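Local atomic coordinates of vanadium-dependent haloperoxidase (Zobellia galactanivorans, PDB entry 4CIT), a protein that probably catalyses the peroxide-dependent oxidation of iodide at a vanadate centre, as a bacterial vanadium-dependent iodoperoxidase. Residues 55-60 with 123-128; 174-179 with 201-206. All coordinates share one frame; numbering follows the deposited sequence.

Interaction 1. Residues 55-60 with 123-128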
# COMPACT_ATOMS: atom_id res chain seq x y z
N ASP A 55 14.68 -5.84 3.86
CA ASP A 55 14.36 -6.32 5.19
C ASP A 55 13.22 -7.36 5.18
O ASP A 55 12.84 -7.90 6.25
CB ASP A 55 13.93 -5.13 6.09
CG ASP A 55 15.09 -4.21 6.49
OD1 ASP A 55 16.27 -4.56 6.27
OD2 ASP A 55 14.85 -3.12 7.09
N ILE A 56 12.67 -7.57 3.99
CA ILE A 56 11.64 -8.58 3.71
C ILE A 56 10.36 -8.35 4.52
O ILE A 56 9.81 -9.19 5.21
CB ILE A 56 12.16 -10.03 3.77
CG1 ILE A 56 13.63 -10.05 3.25
CG2 ILE A 56 11.29 -10.89 2.89
CD1 ILE A 56 14.25 -11.42 3.21
N PHE A 57 9.84 -7.16 4.31
CA PHE A 57 8.50 -6.83 4.79
C PHE A 57 7.40 -7.43 3.94
O PHE A 57 7.40 -7.35 2.73
CB PHE A 57 8.37 -5.34 4.98
CG PHE A 57 9.07 -4.85 6.22
CD1 PHE A 57 8.50 -5.04 7.47
CD2 PHE A 57 10.33 -4.25 6.16
CE1 PHE A 57 9.15 -4.66 8.65
CE2 PHE A 57 10.95 -3.85 7.31
CZ PHE A 57 10.37 -4.02 8.56
N SER A 58 6.34 -7.89 4.58
CA SER A 58 5.19 -8.46 3.86
C SER A 58 4.22 -7.37 3.35
O SER A 58 4.27 -6.23 3.81
CB SER A 58 4.40 -9.36 4.79
OG SER A 58 3.78 -8.61 5.85
N PRO A 59 3.30 -7.71 2.41
CA PRO A 59 2.40 -6.68 1.88
C PRO A 59 1.58 -5.87 2.88
O PRO A 59 1.62 -4.61 2.86
CB PRO A 59 1.53 -7.42 0.84
CG PRO A 59 2.45 -8.52 0.38
CD PRO A 59 3.27 -8.93 1.59
N PRO A 60 0.95 -6.52 3.86
CA PRO A 60 0.23 -5.70 4.82
C PRO A 60 1.11 -4.81 5.70
O PRO A 60 0.75 -3.64 5.96
CB PRO A 60 -0.53 -6.72 5.73
CG PRO A 60 -0.03 -8.08 5.30
CD PRO A 60 0.75 -7.98 4.04
N LEU A 123 10.39 2.58 11.44
CA LEU A 123 9.47 1.51 10.97
C LEU A 123 10.17 0.41 10.14
O LEU A 123 9.58 -0.61 9.88
CB LEU A 123 8.38 2.16 10.14
CG LEU A 123 7.34 2.89 10.93
CD1 LEU A 123 6.56 3.89 10.03
CD2 LEU A 123 6.43 1.86 11.54
N ILE A 124 11.41 0.62 9.78
CA ILE A 124 12.20 -0.44 9.14
C ILE A 124 13.30 -1.00 10.04
O ILE A 124 13.53 -0.49 11.07
CB ILE A 124 12.68 -0.09 7.71
CG1 ILE A 124 13.39 1.24 7.54
CG2 ILE A 124 11.53 -0.06 6.76
CD1 ILE A 124 14.62 1.37 8.33
N PHE A 125 13.95 -2.09 9.61
CA PHE A 125 15.00 -2.72 10.42
C PHE A 125 16.37 -2.15 10.14
O PHE A 125 17.05 -1.83 11.09
CB PHE A 125 15.02 -4.27 10.27
CG PHE A 125 13.99 -4.95 11.14
CD1 PHE A 125 14.17 -5.02 12.54
CD2 PHE A 125 12.82 -5.53 10.59
CE1 PHE A 125 13.19 -5.65 13.36
CE2 PHE A 125 11.85 -6.12 11.41
CZ PHE A 125 12.05 -6.19 12.78
N SER A 126 16.72 -1.95 8.90
CA SER A 126 18.06 -1.45 8.48
C SER A 126 18.04 0.11 8.54
O SER A 126 18.05 0.77 7.53
CB SER A 126 18.39 -1.96 7.10
OG SER A 126 18.40 -3.39 7.06
N GLU A 127 18.03 0.64 9.75
CA GLU A 127 17.92 2.07 10.05
C GLU A 127 19.07 2.88 9.45
O GLU A 127 18.88 3.98 8.95
CB GLU A 127 17.88 2.28 11.58
CG GLU A 127 16.63 1.72 12.23
CD GLU A 127 16.27 2.37 13.56
OE1 GLU A 127 17.02 3.25 13.99
OE2 GLU A 127 15.21 2.03 14.17
N ASP A 128 20.24 2.26 9.39
CA ASP A 128 21.41 2.89 8.81
C ASP A 128 21.23 3.33 7.36
O ASP A 128 21.86 4.30 6.88
CB ASP A 128 22.66 2.02 9.01
CG ASP A 128 22.64 0.75 8.21
OD1 ASP A 128 21.58 0.13 7.99
OD2 ASP A 128 23.75 0.32 7.86
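The carboxylate of D55 faces the backbone of F125 and S126, while the ring of F57 meets that of F125: a hydrogen-bonded carboxylate and an aromatic pair, two residues apart, join the same two segments. The setting is a Schellman motif. I56, with positive phi, is the first residue beyond helix 38-55 and turns the chain toward helix 59-80, for which S58 is the N-cap; the partner is the loop between helices 108-123 and 128-144 of this largely helical protein. In D55 a chi1 of -72° sets CG beside the backbone N, anti to the carbonyl carbon, and the bond to CB points toward that loop. OD1 takes the hydroxyl of S126 on its syn lone pair, with OG 2.6 Å from OD1. OD2 accepts twice from one face of the carboxylate: S126 N reaches it at 2.9 Å, on the syn side and nearly straight (160°), whereas F125 N, also 2.9 Å from OD2, comes from above the plane in a more bent bond. Three donors thus fix the rotation of the group. The rings of F57 and F125 are almost parallel (10° between planes) but slid apart, their centroids 5.7 Å from each other, so they barely overlap; the closest approach is F57 CZ to F125 CD2, 3.5 Å. I124 crosses F57 at about a right angle, its CG2 3.9 Å from F57 CE2. M52 and I65, from helices 38-55 and 59-80, also pack against F57. F57 CZ also lies 3.7 Å from the backbone oxygen L123 O.

Interaction 2. Residues 174-179 with 201-206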
# COMPACT_ATOMS: atom_id res chain seq x y z
N GLN A 174 2.04 -5.75 19.89
CA GLN A 174 1.41 -6.85 20.61
C GLN A 174 1.14 -8.00 19.71
O GLN A 174 1.19 -9.13 20.16
CB GLN A 174 0.12 -6.43 21.27
CG GLN A 174 0.35 -5.54 22.47
CD GLN A 174 0.61 -4.09 22.14
OE1 GLN A 174 0.63 -3.65 20.98
NE2 GLN A 174 0.92 -3.35 23.19
N THR A 175 0.81 -7.75 18.44
CA THR A 175 0.55 -8.88 17.56
C THR A 175 1.82 -9.60 17.10
O THR A 175 1.73 -10.69 16.56
CB THR A 175 -0.24 -8.44 16.28
OG1 THR A 175 0.54 -7.44 15.61
CG2 THR A 175 -1.63 -8.02 16.58
N ARG A 176 3.01 -9.08 17.36
CA ARG A 176 4.26 -9.75 16.97
C ARG A 176 4.45 -11.12 17.65
O ARG A 176 4.98 -11.99 17.04
CB ARG A 176 5.52 -8.89 17.27
CG ARG A 176 5.54 -7.53 16.63
CD ARG A 176 5.51 -7.64 15.09
NE ARG A 176 4.09 -7.62 14.69
CZ ARG A 176 3.58 -8.11 13.56
NH1 ARG A 176 4.39 -8.64 12.66
NH2 ARG A 176 2.24 -8.05 13.34
N THR A 177 3.96 -11.27 18.87
CA THR A 177 4.14 -12.50 19.65
C THR A 177 2.82 -13.16 19.96
O THR A 177 2.71 -13.98 20.89
CB THR A 177 4.86 -12.19 20.96
OG1 THR A 177 4.14 -11.16 21.68
CG2 THR A 177 6.25 -11.70 20.67
N MET A 178 1.79 -12.88 19.15
CA MET A 178 0.52 -13.57 19.30
C MET A 178 0.69 -15.02 18.87
O MET A 178 1.36 -15.27 17.89
CB MET A 178 -0.57 -12.87 18.51
CG MET A 178 -1.42 -11.99 19.38
SD MET A 178 -2.68 -11.06 18.46
CE MET A 178 -2.69 -9.61 19.58
N PRO A 179 0.12 -16.00 19.62
CA PRO A 179 0.27 -17.41 19.20
C PRO A 179 -0.35 -17.68 17.84
O PRO A 179 -1.38 -17.10 17.47
CB PRO A 179 -0.49 -18.19 20.28
CG PRO A 179 -1.52 -17.22 20.79
CD PRO A 179 -0.88 -15.85 20.71
N GLY A 201 0.95 -19.06 7.00
CA GLY A 201 0.20 -17.91 6.53
C GLY A 201 0.75 -16.59 7.09
O GLY A 201 0.98 -16.44 8.30
N ILE A 202 0.90 -15.61 6.23
CA ILE A 202 1.36 -14.26 6.64
C ILE A 202 0.32 -13.52 7.41
O ILE A 202 -0.83 -13.36 6.98
CB ILE A 202 1.72 -13.41 5.39
CG1 ILE A 202 2.80 -14.15 4.62
CG2 ILE A 202 2.05 -11.96 5.72
CD1 ILE A 202 4.15 -14.35 5.27
N GLU A 203 0.73 -12.97 8.54
CA GLU A 203 -0.09 -11.97 9.29
C GLU A 203 -1.57 -12.35 9.61
O GLU A 203 -2.48 -11.62 9.35
CB GLU A 203 0.04 -10.53 8.73
CG GLU A 203 1.44 -9.95 8.73
CD GLU A 203 2.03 -9.71 10.13
OE1 GLU A 203 1.31 -9.63 11.19
OE2 GLU A 203 3.26 -9.54 10.21
N PRO A 204 -1.76 -13.47 10.26
CA PRO A 204 -3.09 -13.98 10.58
C PRO A 204 -3.90 -13.00 11.39
O PRO A 204 -5.14 -13.00 11.37
CB PRO A 204 -2.78 -15.32 11.26
CG PRO A 204 -1.33 -15.15 11.80
CD PRO A 204 -0.66 -14.36 10.73
N HIS A 205 -3.19 -12.22 12.21
CA HIS A 205 -3.81 -11.21 13.06
C HIS A 205 -3.71 -9.81 12.58
O HIS A 205 -3.86 -8.89 13.39
CB HIS A 205 -3.22 -11.32 14.53
CG HIS A 205 -3.37 -12.70 15.09
ND1 HIS A 205 -4.61 -13.26 15.33
CD2 HIS A 205 -2.46 -13.67 15.36
CE1 HIS A 205 -4.45 -14.49 15.80
NE2 HIS A 205 -3.16 -14.75 15.86
N TRP A 206 -3.56 -9.56 11.30
CA TRP A 206 -3.53 -8.17 10.81
C TRP A 206 -4.85 -7.50 11.08
O TRP A 206 -4.85 -6.28 11.30
CB TRP A 206 -3.18 -8.10 9.34
CG TRP A 206 -2.61 -6.82 8.92
CD1 TRP A 206 -3.20 -5.87 8.14
CD2 TRP A 206 -1.39 -6.27 9.40
NE1 TRP A 206 -2.38 -4.74 8.05
CE2 TRP A 206 -1.28 -4.96 8.87
CE3 TRP A 206 -0.37 -6.74 10.29
CZ2 TRP A 206 -0.17 -4.17 9.12
CZ3 TRP A 206 0.71 -5.93 10.56
CH2 TRP A 206 0.78 -4.64 10.02
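The guanidinium of R176 takes the E203 carboxylate at its edge, the two planes nearly coplanar (22°), while the H205 ring carries the sulfur of M178 over one face and P179 O at its edge. Two type I beta turns, T175 to M178 and E203 to W206, face each other here, bridged by an end-on, two-nitrogen salt bridge. NH1 gives an almost straight bond (175°) to the syn lone pair of OE2, with NH1 2.8 Å from OE2; NH2 lies equally close, 2.8 Å, to OE1, on its syn side but tilted from the carboxylate plane. NH2 also donates in plane to T175 OG1 at 2.9 Å, and NE bonds Y172 O, so all three nitrogens have partners, which fixes the rotation of the group. W206 adds its ring edge, CZ3 lying 3.8 Å from NH2. An alanine at R176 would probably leave the E203 carboxylate without its positive mate and free to turn. The E203 side chain lies about 12 Å from a bound vanadate. Beyond the salt bridge M178 SD sits 4.1 Å from the centroid of the H205 ring, displaced toward the rim. At its edge the H205 ring gives a weak bond from NE2 to P179 O, 3.4 Å away.

How the interactions relate
Interactions 1 and 2 show two ways of joining largely non-helical segments in a helical fold. Interaction 1, its centre about 14 Å from the centre of the chain against about 19 Å for interaction 2, combines aromatic packing with a carboxylate gripped by two backbone N-H groups and a hydroxyl; interaction 2 relies on paired charges and a sulfur-aromatic contact between turns. Both are partly buried: F57 and I124 are buried and F125 exposed in the first, T175 and W206 buried and P179 exposed in the second. They also adjoin: W206 and E203 touch helix 59-80, and helix 307-335 contacts both P60 and W206. Directly, P60 O packs 3.3 Å from W206 CZ2.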